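Side-chain contacts in hypothetical protein PH1566 (Pyrococcus horikoshii, PDB 2E3U), which probably binds RNA through its two KH domains and is the archaeal form of Dim2p, a pre-ribosomal RNA processing factor: residues I40-D43 / R44-V47; T68-E72 / T73-W77; S105-R108 / A109-L112. One frame throughout, in Å; residues are numbered along the deposited sequence.

Interaction 1 (I40-D43 / R44-V47)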
# COMPACT_ATOMS: atom_id res chain seq x y z
N ILE A 40 -3.71 -11.90 2.39
CA ILE A 40 -2.53 -11.40 1.67
C ILE A 40 -1.88 -12.58 0.93
O ILE A 40 -2.15 -13.73 1.27
CB ILE A 40 -1.52 -10.65 2.62
CG1 ILE A 40 -0.77 -11.63 3.57
CG2 ILE A 40 -2.24 -9.53 3.40
CD1 ILE A 40 0.50 -10.98 4.25
N PRO A 41 -1.06 -12.31 -0.10
CA PRO A 41 -0.41 -13.41 -0.83
C PRO A 41 0.50 -14.21 0.07
O PRO A 41 1.13 -13.63 0.95
CB PRO A 41 0.45 -12.70 -1.91
CG PRO A 41 -0.00 -11.30 -1.95
CD PRO A 41 -0.70 -10.98 -0.65
N LYS A 42 0.60 -15.52 -0.18
CA LYS A 42 1.55 -16.39 0.53
C LYS A 42 3.00 -15.86 0.42
O LYS A 42 3.79 -15.92 1.38
CB LYS A 42 1.46 -17.82 0.00
CG LYS A 42 0.40 -18.70 0.70
CD LYS A 42 -1.03 -18.50 0.16
CE LYS A 42 -1.33 -19.35 -1.09
NZ LYS A 42 -1.35 -20.84 -0.86
N ASP A 43 3.31 -15.35 -0.76
CA ASP A 43 4.49 -14.54 -1.02
C ASP A 43 4.86 -13.52 0.10
O ASP A 43 6.04 -13.27 0.40
CB ASP A 43 4.26 -13.80 -2.37
CG ASP A 43 5.54 -13.58 -3.14
OD1 ASP A 43 6.01 -12.41 -3.17
OD2 ASP A 43 6.07 -14.56 -3.73
N ARG A 44 3.85 -12.93 0.72
CA ARG A 44 4.10 -11.80 1.62
C ARG A 44 4.09 -12.11 3.12
O ARG A 44 4.51 -11.26 3.94
CB ARG A 44 3.17 -10.63 1.29
CG ARG A 44 3.38 -10.12 -0.13
CD ARG A 44 4.78 -9.58 -0.33
NE ARG A 44 4.96 -8.33 0.42
CZ ARG A 44 6.09 -7.64 0.46
NH1 ARG A 44 6.16 -6.51 1.15
NH2 ARG A 44 7.16 -8.04 -0.23
N ILE A 45 3.65 -13.30 3.47
CA ILE A 45 3.38 -13.66 4.87
C ILE A 45 4.66 -13.54 5.70
O ILE A 45 4.66 -12.94 6.81
CB ILE A 45 2.80 -15.09 4.96
CG1 ILE A 45 1.32 -15.08 4.54
CG2 ILE A 45 3.01 -15.73 6.38
CD1 ILE A 45 0.73 -16.52 4.35
N ALA A 46 5.75 -14.09 5.14
CA ALA A 46 7.06 -14.06 5.76
C ALA A 46 7.52 -12.62 6.07
O ALA A 46 8.12 -12.38 7.12
CB ALA A 46 8.12 -14.84 4.90
N VAL A 47 7.21 -11.66 5.19
CA VAL A 47 7.51 -10.24 5.47
C VAL A 47 6.59 -9.60 6.53
O VAL A 47 7.05 -8.78 7.36
CB VAL A 47 7.67 -9.37 4.17
CG1 VAL A 47 6.42 -9.32 3.40
CG2 VAL A 47 8.06 -7.95 4.50

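Interaction 2 (T68-E72 / T73-W77)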
# COMPACT_ATOMS: atom_id res chain seq x y z
N THR A 68 -3.54 -12.09 13.94
CA THR A 68 -3.45 -13.54 13.91
C THR A 68 -3.26 -13.95 12.47
O THR A 68 -4.05 -13.58 11.61
CB THR A 68 -4.72 -14.21 14.49
OG1 THR A 68 -4.96 -13.71 15.81
CG2 THR A 68 -4.53 -15.76 14.55
N ILE A 69 -2.20 -14.71 12.19
CA ILE A 69 -1.89 -15.08 10.81
C ILE A 69 -2.05 -16.59 10.57
O ILE A 69 -1.57 -17.41 11.34
CB ILE A 69 -0.49 -14.62 10.40
CG1 ILE A 69 -0.31 -13.13 10.71
CG2 ILE A 69 -0.25 -14.92 8.88
CD1 ILE A 69 1.10 -12.64 10.56
N ASP A 70 -2.75 -16.95 9.49
CA ASP A 70 -2.68 -18.33 9.00
C ASP A 70 -1.55 -18.38 7.94
O ASP A 70 -1.66 -17.77 6.88
CB ASP A 70 -4.03 -18.68 8.38
CG ASP A 70 -4.24 -20.15 8.20
OD1 ASP A 70 -5.42 -20.56 8.38
OD2 ASP A 70 -3.29 -20.90 7.87
N SER A 71 -0.48 -19.10 8.24
CA SER A 71 0.69 -19.19 7.35
C SER A 71 0.44 -20.05 6.11
O SER A 71 1.18 -19.97 5.13
CB SER A 71 1.91 -19.73 8.11
OG SER A 71 2.57 -18.68 8.82
N GLU A 72 -0.60 -20.88 6.15
CA GLU A 72 -0.93 -21.73 5.02
C GLU A 72 -1.83 -21.05 3.99
O GLU A 72 -1.78 -21.38 2.80
CB GLU A 72 -1.57 -23.04 5.49
CG GLU A 72 -0.56 -24.12 5.93
CD GLU A 72 -1.16 -25.52 5.95
OE1 GLU A 72 -2.16 -25.76 5.22
OE2 GLU A 72 -0.63 -26.39 6.69
N THR A 73 -2.65 -20.11 4.44
CA THR A 73 -3.67 -19.53 3.57
C THR A 73 -3.43 -18.05 3.27
O THR A 73 -3.98 -17.51 2.32
CB THR A 73 -5.11 -19.76 4.12
OG1 THR A 73 -5.28 -19.05 5.35
CG2 THR A 73 -5.43 -21.30 4.33
N GLY A 74 -2.60 -17.40 4.07
CA GLY A 74 -2.40 -15.95 3.94
C GLY A 74 -3.53 -15.19 4.58
O GLY A 74 -3.60 -13.99 4.44
N GLU A 75 -4.42 -15.89 5.31
CA GLU A 75 -5.52 -15.23 5.99
C GLU A 75 -5.04 -14.50 7.23
O GLU A 75 -4.29 -15.06 8.02
CB GLU A 75 -6.59 -16.27 6.37
CG GLU A 75 -7.48 -16.66 5.19
CD GLU A 75 -8.39 -17.81 5.52
OE1 GLU A 75 -7.87 -18.92 5.74
OE2 GLU A 75 -9.63 -17.62 5.54
N VAL A 76 -5.49 -13.25 7.42
CA VAL A 76 -5.10 -12.47 8.60
C VAL A 76 -6.30 -11.84 9.28
O VAL A 76 -7.15 -11.24 8.63
CB VAL A 76 -4.05 -11.35 8.28
CG1 VAL A 76 -3.46 -10.74 9.58
CG2 VAL A 76 -2.90 -11.89 7.35
N TRP A 77 -6.34 -12.00 10.61
CA TRP A 77 -7.34 -11.41 11.48
C TRP A 77 -6.73 -10.29 12.33
O TRP A 77 -5.76 -10.50 13.04
CB TRP A 77 -7.96 -12.50 12.41
CG TRP A 77 -8.74 -13.54 11.68
CD1 TRP A 77 -10.08 -13.57 11.52
CD2 TRP A 77 -8.23 -14.75 11.04
NE1 TRP A 77 -10.45 -14.67 10.80
CE2 TRP A 77 -9.34 -15.42 10.51
CE3 TRP A 77 -6.95 -15.32 10.88
CZ2 TRP A 77 -9.23 -16.64 9.79
CZ3 TRP A 77 -6.83 -16.54 10.18
CH2 TRP A 77 -7.97 -17.19 9.64
O HOH W 1 -6.46 -11.23 15.65

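Interaction 3 (S105-R108 / A109-L112)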
# COMPACT_ATOMS: atom_id res chain seq x y z
N SER A 105 7.16 -2.45 1.85
CA SER A 105 7.92 -2.90 3.02
C SER A 105 7.13 -2.47 4.23
O SER A 105 6.30 -1.55 4.13
CB SER A 105 9.33 -2.29 3.08
OG SER A 105 9.29 -0.93 3.52
N PRO A 106 7.36 -3.14 5.39
CA PRO A 106 6.76 -2.73 6.66
C PRO A 106 7.06 -1.29 7.09
O PRO A 106 6.13 -0.59 7.57
CB PRO A 106 7.35 -3.73 7.64
CG PRO A 106 7.54 -4.97 6.79
CD PRO A 106 8.13 -4.39 5.55
N GLU A 107 8.32 -0.86 6.93
CA GLU A 107 8.73 0.53 7.22
C GLU A 107 7.89 1.55 6.45
O GLU A 107 7.52 2.59 7.00
CB GLU A 107 10.23 0.76 6.90
CG GLU A 107 11.21 -0.19 7.65
CD GLU A 107 11.52 0.26 9.09
OE1 GLU A 107 10.56 0.65 9.80
OE2 GLU A 107 12.72 0.20 9.51
N ARG A 108 7.63 1.25 5.18
CA ARG A 108 6.83 2.08 4.27
C ARG A 108 5.33 2.01 4.56
O ARG A 108 4.69 3.05 4.59
CB ARG A 108 7.13 1.74 2.81
CG ARG A 108 8.60 2.19 2.39
CD ARG A 108 8.61 2.93 1.06
NE ARG A 108 7.99 2.19 -0.07
CZ ARG A 108 7.55 2.78 -1.18
NH1 ARG A 108 7.03 2.05 -2.18
NH2 ARG A 108 7.64 4.10 -1.32
N ALA A 109 4.79 0.79 4.80
CA ALA A 109 3.39 0.63 5.30
C ALA A 109 3.08 1.39 6.60
O ALA A 109 1.95 1.89 6.77
CB ALA A 109 3.06 -0.83 5.47
N PHE A 110 4.04 1.47 7.53
CA PHE A 110 3.84 2.22 8.80
C PHE A 110 3.53 3.71 8.63
O PHE A 110 3.05 4.35 9.57
CB PHE A 110 5.02 2.08 9.75
CG PHE A 110 5.06 0.79 10.53
CD1 PHE A 110 3.93 0.30 11.16
CD2 PHE A 110 6.26 0.11 10.67
CE1 PHE A 110 3.97 -0.89 11.88
CE2 PHE A 110 6.33 -1.10 11.40
CZ PHE A 110 5.19 -1.58 12.01
N ARG A 111 3.80 4.26 7.45
CA ARG A 111 3.23 5.57 7.08
C ARG A 111 1.73 5.69 7.41
O ARG A 111 1.27 6.74 7.86
CB ARG A 111 3.45 5.86 5.59
CG ARG A 111 3.12 7.33 5.19
CD ARG A 111 3.20 7.55 3.69
NE ARG A 111 2.63 8.87 3.40
CZ ARG A 111 2.95 9.65 2.37
NH1 ARG A 111 2.35 10.82 2.29
NH2 ARG A 111 3.87 9.27 1.44
N LEU A 112 0.99 4.59 7.23
CA LEU A 112 -0.44 4.57 7.42
C LEU A 112 -0.87 4.89 8.85
O LEU A 112 -2.04 5.20 9.08
CB LEU A 112 -1.02 3.23 7.01
CG LEU A 112 -1.16 3.02 5.50
CD1 LEU A 112 -1.23 1.52 5.28
CD2 LEU A 112 -2.42 3.71 5.02

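Interaction 1 (I40-D43 / R44-V47)
Ile40 and Ile45 slant across one another at the foot of a helix, their CG1 atoms 4.1 Å apart. The chi1 of Ile40 (71°) sets CG1 between its own backbone N and carbonyl carbon. From there CD1 reaches the main chain of the next turn, 3.9 Å from Arg44 C. Pro41 and Arg44 are oriented differently: the proline ring and the first carbons of the arginine run alongside and point the same way, CG to CG at 4.0 Å. Here strand 35-39 gives way to helix 42-49, the first helix of a type I KH fold, which leads towards the GxxG loop. The first turn is gripped unevenly. Arg44 N donates to Pro41 O at 2.8 Å, whereas the bond from Ile45 N to Lys42 O is weak. Asp43 and Arg44 hold their carboxylate and guanidinium planes only 23° apart, yet Asp43 OD1 and Arg44 NH2 stay 5.4 Å from each other, too far for a salt bridge. Bends at chi2 and chi3 carry the arginine head away from this turn, and its NE donates to Ile100 O of helix 87-101. Val97 of that same helix packs on Ile40.

Interaction 2 (T68-E72 / T73-W77)
Trp77 turns the edge of its indole to Thr68, whose carbonyl O lies in the ring plane 3.5 Å from CE3. Farther along that edge, CZ3 meets Asp70 CB at 4.0 Å. On the other face of the sheet Ile69 and Val76 run side by side, CG1 to CG1. Between these two layers runs the backbone ladder: Thr68 and Trp77 form an antiparallel hydrogen-bonded pair, Ile69 and Val76 a non-hydrogen-bonded one, and Asp70 N gives a nearly straight 2.8 Å bond to Glu75 O. Strands 65-69 and 75-80 thus make a beta hairpin, and the turn joining them corresponds to the variable loop of type I KH domains. Two side chains shape that turn. Asp70 OD2 accepts from Glu72 N at 3.2 Å on its anti side, an Asx turn. Thr73 chi1 (65°) puts OG1 between its own backbone N and carbonyl carbon, where it accepts from Glu75 N, an ST turn, and gives its own proton to the anti lone pair of Glu75 OE1 at 2.6 Å. Gly74, with a positive phi of 79°, donates to Asp70 O. The acidic oxygens Asp70 OD1 and Glu75 OE1 lie 4.0 Å apart, a like-charge pair probably eased by the Thr73 bond. Farther out, Tyr37 of strand 35-39 bonds Glu75 OE2 through its hydroxyl and meets the Trp77 ring edge-to-face, while Leu48 and Ile49 pack on Ile69.

Interaction 3 (S105-R108 / A109-L112)
The ring of Phe110 is met obliquely by Pro106 O, 3.2 Å from CD2 and 3.4 Å from CG. A chi1 of -80° accounts for this, swinging CG to the side of the phenylalanine's own backbone N and so towards the preceding turn. Glu107 comes near the same ring more loosely, OE1 standing 4.4 Å from CD2. Beyond the segment, Arg62 makes a cation-pi contact with the ring, and Glu58 and Ile59 of helix 54-63 touch it as well. The other flat groups, two guanidiniums, head away from the turn. Arg111, extended from CG to NE, reaches Glu117 in a salt bridge, and Arg108, bent at chi2 and chi3, reaches Glu155 likewise. The carbonyl of Pro106 has a second role, accepting from Phe110 N at 2.9 Å, while Ala109 N bonds Ser105 O almost straight (172°). Ala109 CB sits 3.6 Å from that Ser105 O. At the start of the turn Ser105 OG takes the N-H of Arg108 at 3.2 Å; at its far end Arg111 N reaches back just three residues to Arg108 O. What results is a classic serine N-cap opening a single alpha-helical turn that tightens into a 3-10 segment, set in the connection between helix 87-101 and strand 118-123.

Interactions 1 and 2 are two corners of one KH module, with centres 9 Å apart: Ile40 N lies 2.9 Å from Gly74 O, a probable hydrogen bond, and Ile45 CD1 packs against the hairpin turn, 3.2 Å from Gly74 CA. The start of helix 42-49 is thereby seated on the sheet's variable-loop end, both being parts of the framework that carries the RNA groove in type I KH domains. Interaction 3 lies farther off, its centre 15 Å from that of interaction 1, and touches it where Val47 CG2 packs on Pro106 CD at 3.7 Å. Interactions 2 and 3 do not touch, their nearest atoms being about 11 Å apart. Helix 87-101 lies against both 40-47 and 105-112.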